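Local atomic coordinates of 2-keto-3-deoxy-D-arabinonate dehydratase (Sulfolobus solfataricus, PDB entry 2Q1D), a protein that catalyses the magnesium-dependent dehydration of 2-dehydro-3-deoxy-D-arabinonate to 2,5-dioxopentanoate in a pentose oxidation pathway leading to 2-oxoglutarate. Residues T140-E145 with I208-V213. Sequence-based numbering, arbitrary orientation.
Sequences TLPEPE and ITLKIV. With MG (magnesium ion), chain B; DO4 (2,5-dioxopentanoic acid), chain C.
Leu210 packs against the rings of both Pro142 and Pro144, crossing each at about a right angle. Its CB meets CG of Pro144 at 4.0 Å. With CG anti to the backbone N (chi1 169°), the branch is carried on to the two prolines: CD1 lies 4.0 Å from CG of Pro142, while CD2 touches both rings, 4.0 Å from CD of Pro144 and slightly farther from CG of Pro142. Ile208 and Ile212 extend this apolar seam, CG2 of Ile208 resting 3.8 Å from CB of Pro144 and CD1 of Ile212 reaching Pro142 CG.

Glu143 and Glu145 point the other way, their extended chains delivering OE2 of Glu143 (2.3 Å) and OE1 of Glu145 (2.1 Å) to the magnesium ion. Asp164, a water and two oxygens of the chelating 2,5-dioxopentanoic acid complete its shell. OE2 of Glu145 is hydrogen-bonded to Thr253 OG1 and Gly255 N, which, with the metal bond at OE1, fixes that carboxylate's rotation.

The segment 140-145 separates the FAH-family metal site from a buried hydrophobic layer: strand 207-214 lies behind the prolines, flanked in its sheet by strand 271-276, which also touches both rings, and by strand 217-225, whose Phe220 packs on Leu210 and Ile212.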
ATOM      1  N   THR A 140      -1.789 -20.672  36.955  1.00 47.40           N
ATOM      2  CA  THR A 140      -2.134 -20.605  35.538  1.00 46.38           C
ATOM      3  C   THR A 140      -1.973 -21.999  34.930  1.00 46.15           C
ATOM      4  O   THR A 140      -0.941 -22.628  35.089  1.00 45.94           O
ATOM      5  CB  THR A 140      -1.255 -19.554  34.813  1.00 46.07           C
ATOM      6  OG1 THR A 140      -1.526 -18.265  35.364  1.00 46.00           O
ATOM      7  CG2 THR A 140      -1.532 -19.508  33.333  1.00 45.32           C
ATOM      8  N   LEU A 141      -3.009 -22.488  34.261  1.00 46.05           N
ATOM      9  CA  LEU A 141      -2.958 -23.803  33.648  1.00 46.16           C
ATOM     10  C   LEU A 141      -3.061 -23.684  32.145  1.00 46.31           C
ATOM     11  O   LEU A 141      -3.770 -22.818  31.647  1.00 46.96           O
ATOM     12  CB  LEU A 141      -4.082 -24.707  34.162  1.00 46.02           C
ATOM     13  CG  LEU A 141      -4.075 -25.212  35.612  1.00 46.37           C
ATOM     14  CD1 LEU A 141      -5.174 -26.271  35.822  1.00 46.28           C
ATOM     15  CD2 LEU A 141      -2.711 -25.760  36.025  1.00 45.39           C
ATOM     16  N   PRO A 142      -2.334 -24.537  31.411  1.00 46.26           N
ATOM     17  CA  PRO A 142      -2.586 -24.620  29.992  1.00 46.03           C
ATOM     18  C   PRO A 142      -3.847 -25.435  29.765  1.00 45.76           C
ATOM     19  O   PRO A 142      -4.108 -26.365  30.531  1.00 46.04           O
ATOM     20  CB  PRO A 142      -1.364 -25.374  29.470  1.00 46.35           C
ATOM     21  CG  PRO A 142      -0.910 -26.201  30.609  1.00 46.10           C
ATOM     22  CD  PRO A 142      -1.241 -25.433  31.838  1.00 46.15           C
ATOM     23  N   GLU A 143      -4.623 -25.075  28.741  1.00 45.25           N
ATOM     24  CA  GLU A 143      -5.831 -25.810  28.371  1.00 44.57           C
ATOM     25  C   GLU A 143      -5.726 -26.324  26.924  1.00 44.22           C
ATOM     26  O   GLU A 143      -5.938 -25.572  25.970  1.00 44.25           O
ATOM     27  CB  GLU A 143      -7.089 -24.954  28.571  1.00 44.35           C
ATOM     28  CG  GLU A 143      -7.264 -24.304  29.963  1.00 44.52           C
ATOM     29  CD  GLU A 143      -8.706 -23.821  30.237  1.00 45.12           C
ATOM     30  OE1 GLU A 143      -9.014 -23.452  31.388  1.00 44.82           O
ATOM     31  OE2 GLU A 143      -9.550 -23.814  29.313  1.00 47.04           O
ATOM     32  N   PRO A 144      -5.375 -27.610  26.757  1.00 43.86           N
ATOM     33  CA  PRO A 144      -5.208 -28.252  25.447  1.00 43.70           C
ATOM     34  C   PRO A 144      -6.546 -28.476  24.766  1.00 43.67           C
ATOM     35  O   PRO A 144      -7.420 -29.147  25.332  1.00 44.24           O
ATOM     36  CB  PRO A 144      -4.602 -29.606  25.803  1.00 43.92           C
ATOM     37  CG  PRO A 144      -5.115 -29.882  27.191  1.00 43.69           C
ATOM     38  CD  PRO A 144      -5.112 -28.544  27.866  1.00 43.64           C
ATOM     39  N   GLU A 145      -6.717 -27.936  23.562  1.00 43.09           N
ATOM     40  CA  GLU A 145      -8.023 -27.967  22.911  1.00 42.20           C
ATOM     41  C   GLU A 145      -7.908 -28.144  21.422  1.00 41.85           C
ATOM     42  O   GLU A 145      -6.942 -27.689  20.821  1.00 41.72           O
ATOM     43  CB  GLU A 145      -8.758 -26.664  23.198  1.00 42.29           C
ATOM     44  CG  GLU A 145      -8.750 -26.282  24.666  1.00 42.41           C
ATOM     45  CD  GLU A 145      -9.637 -25.103  24.987  1.00 43.48           C
ATOM     46  OE1 GLU A 145      -9.607 -24.654  26.162  1.00 43.05           O
ATOM     47  OE2 GLU A 145     -10.369 -24.632  24.079  1.00 42.82           O
ATOM     48  N   ILE A 208      -6.167 -36.158  22.437  1.00 54.18           N
ATOM     49  CA  ILE A 208      -5.507 -34.939  22.898  1.00 53.05           C
ATOM     50  C   ILE A 208      -4.676 -35.294  24.140  1.00 52.71           C
ATOM     51  O   ILE A 208      -5.176 -35.948  25.063  1.00 52.57           O
ATOM     52  CB  ILE A 208      -6.541 -33.805  23.206  1.00 53.11           C
ATOM     53  CG1 ILE A 208      -7.448 -33.554  21.997  1.00 52.30           C
ATOM     54  CG2 ILE A 208      -5.846 -32.501  23.667  1.00 52.48           C
ATOM     55  CD1 ILE A 208      -8.535 -32.548  22.250  1.00 52.62           C
ATOM     56  N   THR A 209      -3.416 -34.861  24.162  1.00 51.93           N
ATOM     57  CA  THR A 209      -2.490 -35.257  25.214  1.00 51.12           C
ATOM     58  C   THR A 209      -1.675 -34.080  25.686  1.00 51.09           C
ATOM     59  O   THR A 209      -0.943 -33.484  24.895  1.00 50.92           O
ATOM     60  CB  THR A 209      -1.520 -36.315  24.684  1.00 51.06           C
ATOM     61  OG1 THR A 209      -2.270 -37.417  24.169  1.00 50.66           O
ATOM     62  CG2 THR A 209      -0.560 -36.792  25.778  1.00 50.59           C
ATOM     63  N   LEU A 210      -1.786 -33.755  26.974  1.00 51.01           N
ATOM     64  CA  LEU A 210      -0.971 -32.694  27.569  1.00 51.20           C
ATOM     65  C   LEU A 210       0.180 -33.289  28.390  1.00 51.78           C
ATOM     66  O   LEU A 210      -0.027 -34.240  29.143  1.00 52.30           O
ATOM     67  CB  LEU A 210      -1.836 -31.751  28.427  1.00 51.02           C
ATOM     68  CG  LEU A 210      -1.182 -30.710  29.356  1.00 50.81           C
ATOM     69  CD1 LEU A 210      -0.382 -29.665  28.606  1.00 50.24           C
ATOM     70  CD2 LEU A 210      -2.220 -30.034  30.227  1.00 50.37           C
ATOM     71  N   LYS A 211       1.389 -32.755  28.207  1.00 51.91           N
ATOM     72  CA  LYS A 211       2.526 -33.007  29.100  1.00 51.94           C
ATOM     73  C   LYS A 211       3.054 -31.648  29.537  1.00 51.75           C
ATOM     74  O   LYS A 211       3.128 -30.724  28.723  1.00 52.16           O
ATOM     75  CB  LYS A 211       3.647 -33.743  28.381  1.00 51.65           C
ATOM     76  CG  LYS A 211       3.340 -35.175  27.945  1.00 53.21           C
ATOM     77  CD  LYS A 211       4.427 -35.743  26.992  1.00 52.97           C
ATOM     78  CE  LYS A 211       5.855 -35.509  27.539  1.00 54.45           C
ATOM     79  NZ  LYS A 211       6.961 -35.984  26.633  1.00 54.76           N
ATOM     80  N   ILE A 212       3.392 -31.506  30.816  1.00 51.40           N
ATOM     81  CA  ILE A 212       4.161 -30.341  31.275  1.00 50.67           C
ATOM     82  C   ILE A 212       5.553 -30.839  31.682  1.00 51.27           C
ATOM     83  O   ILE A 212       5.672 -31.897  32.305  1.00 51.84           O
ATOM     84  CB  ILE A 212       3.479 -29.586  32.433  1.00 50.32           C
ATOM     85  CG1 ILE A 212       2.022 -29.252  32.063  1.00 49.75           C
ATOM     86  CG2 ILE A 212       4.299 -28.339  32.808  1.00 49.27           C
ATOM     87  CD1 ILE A 212       1.160 -28.701  33.201  1.00 49.47           C
ATOM     88  N   VAL A 213       6.599 -30.103  31.306  1.00 51.15           N
ATOM     89  CA  VAL A 213       7.973 -30.527  31.569  1.00 50.82           C
ATOM     90  C   VAL A 213       8.735 -29.481  32.382  1.00 51.18           C
ATOM     91  O   VAL A 213       8.905 -28.343  31.935  1.00 51.25           O
ATOM     92  CB  VAL A 213       8.719 -30.881  30.258  1.00 50.69           C
ATOM     93  CG1 VAL A 213      10.226 -31.122  30.513  1.00 50.07           C
ATOM     94  CG2 VAL A 213       8.060 -32.077  29.583  1.00 49.11           C
TER
HETATM   95 MG    MG B 294     -10.663 -23.221  27.371  1.00 34.22          MG
HETATM   96  O3  DO4 C 897     -14.195 -20.826  32.655  1.00 58.65           O
HETATM   97  C5  DO4 C 897     -14.670 -20.905  31.536  1.00 57.31           C
HETATM   98  C4  DO4 C 897     -13.790 -21.340  30.390  1.00 55.28           C
HETATM   99  C3  DO4 C 897     -13.947 -22.840  30.168  1.00 53.20           C
HETATM  100  C2  DO4 C 897     -12.921 -23.283  29.156  1.00 52.05           C
HETATM  101  O5  DO4 C 897     -12.127 -22.474  28.692  1.00 52.54           O
HETATM  102  C1  DO4 C 897     -12.847 -24.671  28.709  1.00 51.34           C
HETATM  103  O1  DO4 C 897     -13.656 -25.518  29.159  1.00 50.90           O
HETATM  104  O2  DO4 C 897     -11.960 -24.961  27.868  1.00 49.94           O
HETATM  105  O   HOH W   1     -11.523 -22.857  25.553  1.00 36.83           O